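Local coordinates for trehalose-6-phosphate phosphatase (Cryptococcus neoformans, PDB 5DX9), which belongs to the trehalose-phosphatase family of the HAD clan and holds a magnesium ion and a bound glycan in its pocket, at residues E75-G78 with R82-L85; L24-G29 with V188-I193; K121-R126 with E152-Q157; S39-T44 with G70-E75. One frame throughout, in Å; residues are numbered along the deposited sequence.

Contact 1: residues E75-G78 with R82-L85; sequences EHWG and RLGL
Trp77 carries this contact, setting its CB against the methyl ends of Leu83 and Leu85 where the chain returns from helix to strand. Followed from Glu75, the segment first packs on itself: Glu75 CG sits over the centre of one face of the His76 imidazole, 3.9 Å above its plane. His76 in turn meets the Phe72 ring edge-to-face. Next comes Trp77, with 7.5 Å between Trp77 CA and Leu83 CA. Its CB is 3.6 Å from Leu83 CD2, and the same methyl approaches the indole obliquely, 3.9 Å from Trp77 CE3. Leu83 reaches there with CG anti to its nitrogen (chi1 177°), which sends CD2 across toward the helix. The pair belongs to a beta-alpha-beta crossover, strand 60-65, helix 70-77, strand 84-87, within the parallel part of the HAD-type core sheet. Leu85 adds a lighter touch from the strand, with CD2 at 4.2 Å from Trp77 CB. All three touching residues are buried, the contacts between the segments are apolar throughout, and together the two segments bury 149 Å². Beyond CB the indole leads away from residues 82-85, to pack on Ile51 of helix 45-56 and Leu64 of strand 60-65 and to meet the Tyr27 ring at about 80° between planes.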
loop_
_atom_site.group_PDB
_atom_site.type_symbol
_atom_site.label_atom_id
_atom_site.label_comp_id
_atom_site.label_asym_id
_atom_site.label_seq_id
_atom_site.Cartn_x
_atom_site.Cartn_y
_atom_site.Cartn_z
ATOM N N GLU A 75 6.943 -7.719 13.243
ATOM C CA GLU A 75 7.005 -9.092 13.729
ATOM C C GLU A 75 7.403 -10.079 12.641
ATOM O O GLU A 75 8.142 -11.027 12.897
ATOM C CB GLU A 75 5.658 -9.513 14.327
ATOM C CG GLU A 75 5.566 -11.006 14.635
ATOM C CD GLU A 75 4.382 -11.360 15.524
ATOM O OE1 GLU A 75 3.909 -10.476 16.268
ATOM O OE2 GLU A 75 3.925 -12.524 15.479
ATOM N N HIS A 76 6.913 -9.856 11.427
ATOM C CA HIS A 76 7.103 -10.828 10.358
ATOM C C HIS A 76 8.087 -10.366 9.293
ATOM O O HIS A 76 8.511 -11.164 8.462
ATOM C CB HIS A 76 5.761 -11.163 9.701
ATOM C CG HIS A 76 4.789 -11.840 10.619
ATOM N ND1 HIS A 76 3.631 -11.237 11.051
ATOM C CD2 HIS A 76 4.810 -13.068 11.189
ATOM C CE1 HIS A 76 2.973 -12.062 11.849
ATOM N NE2 HIS A 76 3.674 -13.184 11.947
ATOM N N TRP A 77 8.457 -9.090 9.310
ATOM C CA TRP A 77 9.342 -8.562 8.272
ATOM C C TRP A 77 10.497 -7.730 8.820
ATOM O O TRP A 77 11.410 -7.372 8.078
ATOM C CB TRP A 77 8.543 -7.720 7.269
ATOM C CG TRP A 77 7.549 -8.515 6.480
ATOM C CD1 TRP A 77 6.190 -8.432 6.554
ATOM C CD2 TRP A 77 7.836 -9.526 5.504
ATOM N NE1 TRP A 77 5.612 -9.322 5.682
ATOM C CE2 TRP A 77 6.602 -10.008 5.027
ATOM C CE3 TRP A 77 9.018 -10.068 4.985
ATOM C CZ2 TRP A 77 6.513 -11.006 4.057
ATOM C CZ3 TRP A 77 8.928 -11.059 4.021
ATOM C CH2 TRP A 77 7.684 -11.516 3.567
ATOM N N GLY A 78 10.457 -7.428 10.114
ATOM C CA GLY A 78 11.469 -6.590 10.735
ATOM C C GLY A 78 12.867 -7.171 10.663
ATOM O O GLY A 78 13.853 -6.461 10.854
ATOM N N ARG A 82 16.883 -4.420 4.881
ATOM C CA ARG A 82 16.750 -3.528 3.732
ATOM C C ARG A 82 15.294 -3.318 3.309
ATOM O O ARG A 82 15.012 -2.555 2.384
ATOM C CB ARG A 82 17.562 -4.068 2.551
ATOM C CG ARG A 82 19.073 -3.955 2.713
ATOM C CD ARG A 82 19.585 -2.584 2.281
ATOM N NE ARG A 82 19.474 -1.580 3.337
ATOM C CZ ARG A 82 19.366 -0.272 3.115
ATOM N NH1 ARG A 82 19.338 0.192 1.872
ATOM N NH2 ARG A 82 19.274 0.571 4.136
ATOM N N LEU A 83 14.371 -3.988 3.988
ATOM C CA LEU A 83 12.956 -3.875 3.645
ATOM C C LEU A 83 12.285 -2.694 4.335
ATOM O O LEU A 83 12.129 -2.682 5.557
ATOM C CB LEU A 83 12.214 -5.160 4.002
ATOM C CG LEU A 83 10.706 -5.111 3.755
ATOM C CD1 LEU A 83 10.413 -4.846 2.287
ATOM C CD2 LEU A 83 10.047 -6.401 4.221
ATOM N N GLY A 84 11.891 -1.701 3.545
ATOM C CA GLY A 84 11.121 -0.584 4.059
ATOM C C GLY A 84 9.719 -1.041 4.411
ATOM O O GLY A 84 9.226 -2.026 3.860
ATOM N N LEU A 85 9.073 -0.333 5.331
ATOM C CA LEU A 85 7.731 -0.707 5.759
ATOM C C LEU A 85 6.838 0.516 5.960
ATOM O O LEU A 85 7.205 1.459 6.661
ATOM C CB LEU A 85 7.791 -1.529 7.049
ATOM C CG LEU A 85 8.526 -2.868 6.979
ATOM C CD1 LEU A 85 8.596 -3.516 8.354
ATOM C CD2 LEU A 85 7.852 -3.802 5.986
#

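Contact 2: residues L24-G29 with V188-I193; sequences LFNYDG and VNKGEI. Unlike the reference sequence in segment 24-29: Asn26 (reference Asp). With MG (magnesium ion), chain C; G6P (6-O-phosphono-alpha-D-glucopyranose), chain B; GLC (alpha-D-glucopyranose), chain D.
Asn26 ND2 and Lys190 NZ come within 3.3 Å of each other at the metal-binding loop that follows strand 21-25, the place of the first conserved motif in HAD proteins; Asn26 stands where the reference sequence has Asp. Both nitrogens are donors, so they do not bond to each other but converge on one phosphate oxygen of G6P. Lys190 NZ reaches O3P at 2.8 Å, while Asn26 ND2 gives it a hydrogen bond of 3.0 Å with an N-H...acceptor angle of 153°. Each has further partners: ND2 also bonds to Ile65 O, and NZ is held by Thr215 OG1 and by a salt bridge to Asp216. The other branch of the amide, Asn26 OD1, binds magnesium at 2.1 Å. Asp28 O, Asp212, G6P O2P and two waters complete the six ligands, and Asp28 N grips O1P at 3.2 Å. This anion-centred cluster is the tight part. Elsewhere the segments stay apart: the CA atoms of Asn26 and Lys190 are 9.4 Å from each other, and the gap is spanned by a lysine chain extended beyond CG. On the looser, partly exposed side, Asn189 forms the N-cap of helix 190-200. Its OD1 receives Glu192 N at 3.0 Å, the donor lying 43° out of the amide carbonyl plane.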
loop_
_atom_site.group_PDB
_atom_site.type_symbol
_atom_site.label_atom_id
_atom_site.label_comp_id
_atom_site.label_asym_id
_atom_site.label_seq_id
_atom_site.Cartn_x
_atom_site.Cartn_y
_atom_site.Cartn_z
ATOM N N LEU A 24 7.214 -2.257 -4.922
ATOM C CA LEU A 24 6.223 -1.946 -3.898
ATOM C C LEU A 24 5.167 -3.036 -3.778
ATOM O O LEU A 24 4.444 -3.321 -4.733
ATOM C CB LEU A 24 5.568 -0.603 -4.208
ATOM C CG LEU A 24 6.577 0.522 -4.453
ATOM C CD1 LEU A 24 5.889 1.785 -4.951
ATOM C CD2 LEU A 24 7.391 0.797 -3.194
ATOM N N PHE A 25 5.083 -3.641 -2.596
ATOM C CA PHE A 25 4.147 -4.734 -2.354
ATOM C C PHE A 25 3.150 -4.438 -1.242
ATOM O O PHE A 25 3.539 -4.142 -0.109
ATOM C CB PHE A 25 4.898 -6.016 -1.993
ATOM C CG PHE A 25 5.827 -6.505 -3.063
ATOM C CD1 PHE A 25 5.389 -7.404 -4.023
ATOM C CD2 PHE A 25 7.144 -6.078 -3.102
ATOM C CE1 PHE A 25 6.243 -7.862 -5.001
ATOM C CE2 PHE A 25 8.003 -6.532 -4.077
ATOM C CZ PHE A 25 7.554 -7.424 -5.029
ATOM N N ASN A 26 1.863 -4.535 -1.563
ATOM C CA ASN A 26 0.833 -4.632 -0.535
ATOM C C ASN A 26 1.019 -5.968 0.165
ATOM O O ASN A 26 1.710 -6.844 -0.359
ATOM C CB ASN A 26 -0.568 -4.511 -1.140
ATOM C CG ASN A 26 -1.671 -4.606 -0.097
ATOM O OD1 ASN A 26 -2.431 -5.568 -0.069
ATOM N ND2 ASN A 26 -1.762 -3.603 0.756
ATOM N N TYR A 27 0.434 -6.141 1.346
ATOM C CA TYR A 27 0.604 -7.419 2.027
ATOM C C TYR A 27 -0.608 -8.330 1.919
ATOM O O TYR A 27 -0.592 -9.294 1.161
ATOM C CB TYR A 27 0.946 -7.237 3.503
ATOM C CG TYR A 27 1.256 -8.576 4.130
ATOM C CD1 TYR A 27 2.355 -9.314 3.705
ATOM C CD2 TYR A 27 0.438 -9.125 5.111
ATOM C CE1 TYR A 27 2.646 -10.544 4.248
ATOM C CE2 TYR A 27 0.724 -10.361 5.669
ATOM C CZ TYR A 27 1.832 -11.066 5.230
ATOM O OH TYR A 27 2.138 -12.295 5.756
ATOM N N ASP A 28 -1.645 -8.041 2.697
ATOM C CA ASP A 28 -2.819 -8.906 2.731
ATOM C C ASP A 28 -3.468 -8.983 1.357
ATOM O O ASP A 28 -3.674 -7.960 0.707
ATOM C CB ASP A 28 -3.826 -8.411 3.773
ATOM C CG ASP A 28 -3.247 -8.393 5.171
ATOM O OD1 ASP A 28 -2.936 -9.484 5.693
ATOM O OD2 ASP A 28 -3.104 -7.292 5.745
ATOM N N GLY A 29 -3.777 -10.200 0.920
ATOM C CA GLY A 29 -4.407 -10.419 -0.370
ATOM C C GLY A 29 -3.462 -10.231 -1.543
ATOM O O GLY A 29 -3.816 -10.501 -2.692
ATOM N N VAL A 188 -3.870 11.054 4.728
ATOM C CA VAL A 188 -2.884 10.041 4.372
ATOM C C VAL A 188 -3.503 8.925 3.541
ATOM O O VAL A 188 -4.679 8.594 3.694
ATOM C CB VAL A 188 -2.226 9.418 5.616
ATOM C CG1 VAL A 188 -1.626 10.505 6.496
ATOM C CG2 VAL A 188 -3.235 8.573 6.388
ATOM N N ASN A 189 -2.699 8.358 2.648
ATOM C CA ASN A 189 -3.085 7.167 1.907
ATOM C C ASN A 189 -1.856 6.499 1.315
ATOM O O ASN A 189 -0.760 7.062 1.329
ATOM C CB ASN A 189 -4.104 7.494 0.808
ATOM C CG ASN A 189 -3.602 8.538 -0.174
ATOM O OD1 ASN A 189 -2.764 8.250 -1.030
ATOM N ND2 ASN A 189 -4.130 9.752 -0.070
ATOM N N LYS A 190 -2.038 5.289 0.803
ATOM C CA LYS A 190 -0.930 4.535 0.240
ATOM C C LYS A 190 -0.334 5.234 -0.977
ATOM O O LYS A 190 0.831 5.024 -1.313
ATOM C CB LYS A 190 -1.389 3.130 -0.137
ATOM C CG LYS A 190 -1.857 2.291 1.037
ATOM C CD LYS A 190 -2.533 1.039 0.527
ATOM C CE LYS A 190 -2.910 0.104 1.657
ATOM N NZ LYS A 190 -3.781 -1.017 1.193
ATOM N N GLY A 191 -1.140 6.064 -1.631
ATOM C CA GLY A 191 -0.697 6.795 -2.804
ATOM C C GLY A 191 0.362 7.833 -2.485
ATOM O O GLY A 191 1.323 8.003 -3.236
ATOM N N GLU A 192 0.186 8.534 -1.369
ATOM C CA GLU A 192 1.131 9.571 -0.974
ATOM C C GLU A 192 2.485 8.971 -0.621
ATOM O O GLU A 192 3.521 9.602 -0.817
ATOM C CB GLU A 192 0.586 10.379 0.207
ATOM C CG GLU A 192 -0.545 11.318 -0.168
ATOM C CD GLU A 192 -0.117 12.346 -1.195
ATOM O OE1 GLU A 192 1.101 12.607 -1.305
ATOM O OE2 GLU A 192 -0.997 12.889 -1.896
ATOM N N ILE A 193 2.469 7.753 -0.096
ATOM C CA ILE A 193 3.702 7.056 0.245
ATOM C C ILE A 193 4.489 6.728 -1.018
ATOM O O ILE A 193 5.702 6.927 -1.078
ATOM C CB ILE A 193 3.425 5.761 1.021
ATOM C CG1 ILE A 193 2.708 6.074 2.339
ATOM C CG2 ILE A 193 4.717 5.002 1.268
ATOM C CD1 ILE A 193 3.431 7.082 3.210
HETATM MG MG MG C . -4.347 -5.819 0.711
HETATM C C1 G6P B . -6.156 -6.696 7.301
HETATM C C2 G6P B . -5.854 -5.995 8.619
HETATM C C3 G6P B . -6.658 -4.719 8.770
HETATM C C4 G6P B . -6.353 -3.770 7.629
HETATM C C5 G6P B . -6.322 -4.421 6.232
HETATM C C6 G6P B . -5.277 -3.755 5.317
HETATM O O1 G6P B . -7.474 -7.248 7.261
HETATM O O2 G6P B . -6.130 -6.888 9.696
HETATM O O3 G6P B . -6.295 -4.042 9.981
HETATM O O4 G6P B . -7.360 -2.753 7.720
HETATM O O5 G6P B . -5.961 -5.811 6.197
HETATM O O6 G6P B . -4.205 -4.673 4.986
HETATM P P G6P B . -3.338 -4.510 3.617
HETATM O O1P G6P B . -1.828 -5.046 3.760
HETATM O O2P G6P B . -3.994 -5.294 2.546
HETATM O O3P G6P B . -3.351 -2.944 3.246
HETATM C C1 GLC D . -7.669 -8.065 6.098
HETATM C C2 GLC D . -9.143 -8.453 5.967
HETATM C C3 GLC D . -9.541 -9.458 7.039
HETATM C C4 GLC D . -8.593 -10.650 7.065
HETATM C C5 GLC D . -7.143 -10.184 7.166
HETATM C C6 GLC D . -6.157 -11.339 7.003
HETATM O O2 GLC D . -9.956 -7.267 6.052
HETATM O O3 GLC D . -10.872 -9.920 6.788
HETATM O O4 GLC D . -8.953 -11.485 8.177
HETATM O O5 GLC D . -6.843 -9.230 6.150
HETATM O O6 GLC D . -6.465 -12.088 5.819
HETATM O O HOH W 1 -6.251 -6.645 0.993
HETATM O O HOH W 2 -4.662 -3.829 0.325
#

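Contact 3: residues K121-R126 with E152-Q157; sequences KYYTER and EFQCKQ
Tyr123 reaches across to Gln157 and Gln154, and the way its ring is turned against their two amides defines the contact. Toward Gln157 the side chains cross at about a right angle, with ring and amide planes 84° apart. The amide carbon of Gln157 lies at the edge of the ring, in its plane, with CD 3.8 Å from Tyr123 CE1. It arrives there on an extended chain whose CG is anti to the nitrogen. Gln154 instead bends at chi2, and its amide comes to the ring edge with the two planes 61° apart, CD lying 4.1 Å from Tyr123 CD1. On one face the Tyr123 ring is covered from its own helix by Tyr122 CD2, 3.5 Å above the centre. Arg126 packs on Tyr122 in turn: CD of the arginine lies over the Tyr122 ring, while Tyr122 CE1 lies 3.5 Å above the centre of the guanidinium. NH1 of Arg126 gives Tyr122 O a hydrogen bond of 3.0 Å, with an N-H...acceptor angle of 152°, in the carbonyl plane and on a lone pair. The buried part is the Tyr123-Gln154 pair; Gln157 and Arg126 are exposed. The contact thus joins helices 112-125 and 148-166 of what is, as in related HAD phosphatases, the cap, next to its antiparallel sheet, where Trp141 of strand 139-142 touches both Tyr123 and Gln154.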
loop_
_atom_site.group_PDB
_atom_site.type_symbol
_atom_site.label_atom_id
_atom_site.label_comp_id
_atom_site.label_asym_id
_atom_site.label_seq_id
_atom_site.Cartn_x
_atom_site.Cartn_y
_atom_site.Cartn_z
ATOM N N LYS A 121 -17.092 -0.431 19.021
ATOM C CA LYS A 121 -17.339 -1.208 20.231
ATOM C C LYS A 121 -18.820 -1.520 20.338
ATOM O O LYS A 121 -19.209 -2.630 20.699
ATOM C CB LYS A 121 -16.870 -0.460 21.479
ATOM C CG LYS A 121 -15.403 -0.647 21.820
ATOM C CD LYS A 121 -15.072 0.045 23.131
ATOM C CE LYS A 121 -13.604 -0.092 23.481
ATOM N NZ LYS A 121 -13.257 0.733 24.674
ATOM N N TYR A 122 -19.638 -0.522 20.026
ATOM C CA TYR A 122 -21.081 -0.681 20.020
ATOM C C TYR A 122 -21.480 -1.861 19.148
ATOM O O TYR A 122 -22.263 -2.716 19.564
ATOM C CB TYR A 122 -21.761 0.595 19.520
ATOM C CG TYR A 122 -23.250 0.453 19.317
ATOM C CD1 TYR A 122 -24.142 0.811 20.316
ATOM C CD2 TYR A 122 -23.767 -0.041 18.126
ATOM C CE1 TYR A 122 -25.503 0.682 20.140
ATOM C CE2 TYR A 122 -25.128 -0.178 17.941
ATOM C CZ TYR A 122 -25.992 0.187 18.952
ATOM O OH TYR A 122 -27.350 0.058 18.776
ATOM N N TYR A 123 -20.933 -1.903 17.939
ATOM C CA TYR A 123 -21.305 -2.928 16.973
ATOM C C TYR A 123 -20.596 -4.250 17.223
ATOM O O TYR A 123 -21.097 -5.300 16.832
ATOM C CB TYR A 123 -21.029 -2.442 15.550
ATOM C CG TYR A 123 -22.058 -1.451 15.075
ATOM C CD1 TYR A 123 -23.266 -1.880 14.548
ATOM C CD2 TYR A 123 -21.835 -0.086 15.180
ATOM C CE1 TYR A 123 -24.220 -0.975 14.122
ATOM C CE2 TYR A 123 -22.783 0.825 14.762
ATOM C CZ TYR A 123 -23.974 0.376 14.233
ATOM O OH TYR A 123 -24.923 1.282 13.809
ATOM N N THR A 124 -19.437 -4.203 17.872
ATOM C CA THR A 124 -18.725 -5.427 18.213
ATOM C C THR A 124 -19.508 -6.212 19.259
ATOM O O THR A 124 -19.603 -7.436 19.188
ATOM C CB THR A 124 -17.305 -5.144 18.742
ATOM O OG1 THR A 124 -16.554 -4.424 17.758
ATOM C CG2 THR A 124 -16.588 -6.447 19.070
ATOM N N GLU A 125 -20.078 -5.495 20.222
ATOM C CA GLU A 125 -20.836 -6.111 21.305
ATOM C C GLU A 125 -22.170 -6.677 20.821
ATOM O O GLU A 125 -22.713 -7.604 21.418
ATOM C CB GLU A 125 -21.078 -5.096 22.428
ATOM C CG GLU A 125 -19.803 -4.502 23.019
ATOM C CD GLU A 125 -20.070 -3.337 23.963
ATOM O OE1 GLU A 125 -19.095 -2.670 24.373
ATOM O OE2 GLU A 125 -21.249 -3.084 24.288
ATOM N N ARG A 126 -22.695 -6.119 19.735
ATOM C CA ARG A 126 -24.002 -6.528 19.232
ATOM C C ARG A 126 -23.894 -7.315 17.929
ATOM O O ARG A 126 -24.893 -7.565 17.259
ATOM C CB ARG A 126 -24.898 -5.302 19.042
ATOM C CG ARG A 126 -25.353 -4.679 20.353
ATOM C CD ARG A 126 -25.793 -3.240 20.170
ATOM N NE ARG A 126 -26.141 -2.624 21.448
ATOM C CZ ARG A 126 -25.255 -2.126 22.309
ATOM N NH1 ARG A 126 -23.956 -2.170 22.036
ATOM N NH2 ARG A 126 -25.668 -1.584 23.448
ATOM N N GLU A 152 -23.257 -8.311 7.385
ATOM C CA GLU A 152 -23.362 -7.298 6.344
ATOM C C GLU A 152 -24.372 -6.240 6.752
ATOM O O GLU A 152 -24.147 -5.047 6.556
ATOM C CB GLU A 152 -23.764 -7.926 5.010
ATOM C CG GLU A 152 -23.106 -9.266 4.755
ATOM C CD GLU A 152 -22.941 -9.572 3.282
ATOM O OE1 GLU A 152 -21.895 -9.189 2.715
ATOM O OE2 GLU A 152 -23.848 -10.200 2.694
ATOM N N PHE A 153 -25.487 -6.688 7.323
ATOM C CA PHE A 153 -26.519 -5.775 7.785
ATOM C C PHE A 153 -25.943 -4.822 8.816
ATOM O O PHE A 153 -26.088 -3.603 8.699
ATOM C CB PHE A 153 -27.706 -6.539 8.378
ATOM C CG PHE A 153 -28.758 -5.648 8.979
ATOM C CD1 PHE A 153 -29.789 -5.152 8.203
ATOM C CD2 PHE A 153 -28.712 -5.305 10.319
ATOM C CE1 PHE A 153 -30.755 -4.330 8.749
ATOM C CE2 PHE A 153 -29.672 -4.481 10.874
ATOM C CZ PHE A 153 -30.695 -3.991 10.087
ATOM N N GLN A 154 -25.250 -5.372 9.790
ATOM C CA GLN A 154 -24.611 -4.573 10.785
ATOM C C GLN A 154 -23.573 -3.670 10.150
ATOM O O GLN A 154 -23.446 -2.533 10.521
ATOM C CB GLN A 154 -23.994 -5.453 11.851
ATOM C CG GLN A 154 -24.974 -6.053 12.829
ATOM C CD GLN A 154 -25.724 -5.021 13.612
ATOM O OE1 GLN A 154 -26.559 -4.336 13.093
ATOM N NE2 GLN A 154 -25.432 -4.924 14.867
ATOM N N CYS A 155 -22.858 -4.171 9.164
ATOM C CA CYS A 155 -21.857 -3.370 8.472
ATOM C C CYS A 155 -22.472 -2.165 7.809
ATOM O O CYS A 155 -21.949 -1.100 7.895
ATOM C CB CYS A 155 -21.091 -4.218 7.468
ATOM S SG CYS A 155 -19.897 -3.392 6.420
ATOM N N LYS A 156 -23.605 -2.350 7.173
ATOM C CA LYS A 156 -24.276 -1.267 6.493
ATOM C C LYS A 156 -24.783 -0.242 7.454
ATOM O O LYS A 156 -24.778 0.929 7.168
ATOM C CB LYS A 156 -25.443 -1.779 5.675
ATOM C CG LYS A 156 -25.031 -2.458 4.404
ATOM C CD LYS A 156 -26.086 -3.440 3.950
ATOM C CE LYS A 156 -25.756 -4.054 2.609
ATOM N NZ LYS A 156 -24.857 -5.217 2.747
ATOM N N GLN A 157 -25.229 -0.694 8.605
ATOM C CA GLN A 157 -25.707 0.247 9.612
ATOM C C GLN A 157 -24.563 1.076 10.187
ATOM O O GLN A 157 -24.697 2.286 10.370
ATOM C CB GLN A 157 -26.435 -0.482 10.745
ATOM C CG GLN A 157 -27.035 0.464 11.779
ATOM C CD GLN A 157 -27.713 -0.262 12.929
ATOM O OE1 GLN A 157 -28.164 -1.399 12.783
ATOM N NE2 GLN A 157 -27.779 0.392 14.083
#

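Contact 4: residues S39-T44 with G70-E75; sequences SHAVPT and GDFLEE
The inverse gamma turn centred on Ala41, which touches the bound GLC, meets Phe72 of helix 70-77 at the margin of the glycan pocket. The turn is seen in its weak Val42 N to His40 O bond of 2.8 Å and in the phi and psi of Ala41, -80° and 62°. It places the carbonyl oxygen of Ala41 at the rim of the phenyl ring: O lies 3.4 Å from Phe72 CZ, in the plane of the ring. Ser39 O takes up a similar position near the plane, more distantly, at 4.2 Å from Phe72 CE1. Carbonyl oxygens facing a ring edge in this way are consistent with a weak attraction to the slightly positive C-H rim. The apolar share is small, Ala41 CB lying 4.4 Å from Phe72 CZ. With CG anti to the backbone nitrogen (chi1 173°), Phe72 projects from the helix toward the loop. Ala41 O also accepts a hydrogen bond from Tyr27 OH, and Arg68 makes a cation-pi contact with the Phe72 ring. The loop thus runs past the side of helix 70-77 on its way from strand 21-25 to helix 45-56, where Thr44 takes the N-cap position.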
loop_
_atom_site.group_PDB
_atom_site.type_symbol
_atom_site.label_atom_id
_atom_site.label_comp_id
_atom_site.label_asym_id
_atom_site.label_seq_id
_atom_site.Cartn_x
_atom_site.Cartn_y
_atom_site.Cartn_z
ATOM N N SER A 39 -4.361 -12.071 12.510
ATOM C CA SER A 39 -3.033 -12.356 13.045
ATOM C C SER A 39 -2.431 -13.619 12.440
ATOM O O SER A 39 -1.238 -13.884 12.599
ATOM C CB SER A 39 -3.089 -12.495 14.567
ATOM O OG SER A 39 -3.852 -13.628 14.943
ATOM N N HIS A 40 -3.254 -14.391 11.740
ATOM C CA HIS A 40 -2.799 -15.645 11.151
ATOM C C HIS A 40 -2.249 -15.479 9.731
ATOM O O HIS A 40 -1.825 -16.454 9.105
ATOM C CB HIS A 40 -3.939 -16.661 11.144
ATOM C CG HIS A 40 -4.436 -17.007 12.517
ATOM N ND1 HIS A 40 -3.984 -16.384 13.652
ATOM C CD2 HIS A 40 -5.354 -17.924 12.917
ATOM C CE1 HIS A 40 -4.598 -16.897 14.707
ATOM N NE2 HIS A 40 -5.429 -17.827 14.292
ATOM N N ALA A 41 -2.254 -14.247 9.229
ATOM C CA ALA A 41 -1.765 -13.970 7.880
ATOM C C ALA A 41 -0.240 -13.901 7.846
ATOM O O ALA A 41 0.336 -12.862 7.521
ATOM C CB ALA A 41 -2.365 -12.677 7.358
ATOM N N VAL A 42 0.408 -15.009 8.185
ATOM C CA VAL A 42 1.864 -15.051 8.243
ATOM C C VAL A 42 2.464 -15.518 6.916
ATOM O O VAL A 42 1.961 -16.454 6.294
ATOM C CB VAL A 42 2.355 -15.972 9.375
ATOM C CG1 VAL A 42 1.751 -15.534 10.705
ATOM C CG2 VAL A 42 2.001 -17.421 9.077
ATOM N N PRO A 43 3.547 -14.859 6.478
ATOM C CA PRO A 43 4.170 -15.181 5.191
ATOM C C PRO A 43 4.770 -16.582 5.179
ATOM O O PRO A 43 5.315 -17.031 6.187
ATOM C CB PRO A 43 5.262 -14.112 5.049
ATOM C CG PRO A 43 5.579 -13.716 6.446
ATOM C CD PRO A 43 4.283 -13.808 7.203
ATOM N N THR A 44 4.659 -17.263 4.043
ATOM C CA THR A 44 5.214 -18.601 3.895
ATOM C C THR A 44 6.733 -18.537 3.825
ATOM O O THR A 44 7.317 -17.453 3.847
ATOM C CB THR A 44 4.685 -19.299 2.634
ATOM O OG1 THR A 44 5.149 -18.599 1.473
ATOM C CG2 THR A 44 3.166 -19.321 2.635
ATOM N N GLY A 70 2.264 -1.197 12.441
ATOM C CA GLY A 70 3.705 -1.387 12.440
ATOM C C GLY A 70 4.173 -2.611 13.206
ATOM O O GLY A 70 5.167 -3.237 12.837
ATOM N N ASP A 71 3.455 -2.959 14.270
ATOM C CA ASP A 71 3.836 -4.088 15.112
ATOM C C ASP A 71 3.768 -5.409 14.358
ATOM O O ASP A 71 4.715 -6.195 14.382
ATOM C CB ASP A 71 2.945 -4.159 16.354
ATOM C CG ASP A 71 3.418 -3.241 17.467
ATOM O OD1 ASP A 71 4.121 -2.252 17.176
ATOM O OD2 ASP A 71 3.080 -3.515 18.636
ATOM N N PHE A 72 2.640 -5.652 13.695
ATOM C CA PHE A 72 2.460 -6.870 12.913
ATOM C C PHE A 72 3.506 -6.965 11.809
ATOM O O PHE A 72 4.070 -8.030 11.567
ATOM C CB PHE A 72 1.055 -6.924 12.307
ATOM C CG PHE A 72 0.849 -8.063 11.345
ATOM C CD1 PHE A 72 0.377 -9.288 11.790
ATOM C CD2 PHE A 72 1.120 -7.908 9.994
ATOM C CE1 PHE A 72 0.182 -10.337 10.904
ATOM C CE2 PHE A 72 0.930 -8.953 9.106
ATOM C CZ PHE A 72 0.460 -10.168 9.561
ATOM N N LEU A 73 3.762 -5.843 11.146
ATOM C CA LEU A 73 4.717 -5.809 10.045
ATOM C C LEU A 73 6.136 -6.082 10.540
ATOM O O LEU A 73 6.874 -6.866 9.935
ATOM C CB LEU A 73 4.646 -4.465 9.324
ATOM C CG LEU A 73 3.324 -4.232 8.589
ATOM C CD1 LEU A 73 3.305 -2.876 7.919
ATOM C CD2 LEU A 73 3.077 -5.336 7.568
ATOM N N GLU A 74 6.506 -5.446 11.648
ATOM C CA GLU A 74 7.807 -5.674 12.273
ATOM C C GLU A 74 7.990 -7.133 12.671
ATOM O O GLU A 74 9.055 -7.714 12.462
ATOM C CB GLU A 74 7.980 -4.775 13.498
ATOM C CG GLU A 74 8.717 -3.475 13.214
ATOM C CD GLU A 74 10.203 -3.685 12.961
ATOM O OE1 GLU A 74 10.854 -2.756 12.434
ATOM O OE2 GLU A 74 10.724 -4.774 13.293
ATOM N N GLU A 75 6.943 -7.719 13.243
ATOM C CA GLU A 75 7.005 -9.092 13.729
ATOM C C GLU A 75 7.403 -10.079 12.641
ATOM O O GLU A 75 8.142 -11.027 12.897
ATOM C CB GLU A 75 5.658 -9.513 14.327
ATOM C CG GLU A 75 5.566 -11.006 14.635
ATOM C CD GLU A 75 4.382 -11.360 15.524
ATOM O OE1 GLU A 75 3.909 -10.476 16.268
ATOM O OE2 GLU A 75 3.925 -12.524 15.479
#

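Contact 2 lies at the centre of the chain and is wholly buried; it is also polar, built round metal and phosphate. Contact 1 is equally buried but purely apolar, made where helix 70-77 turns back toward strand 84-87. Contacts 1 and 4 share helix 70-77, and Glu75 with it, yet use different parts: Trp77 points into the core, whereas Phe72 offers its rim to a partly exposed loop. Tyr27 of contact 2 reaches both of them. Contact 3 stands apart, its nearest atoms about 17 Å from those of contact 2, about 21 Å from contact 1 and about 15 Å from contact 4. It belongs to the cap rather than the core sheet, and sets an aromatic ring against amides.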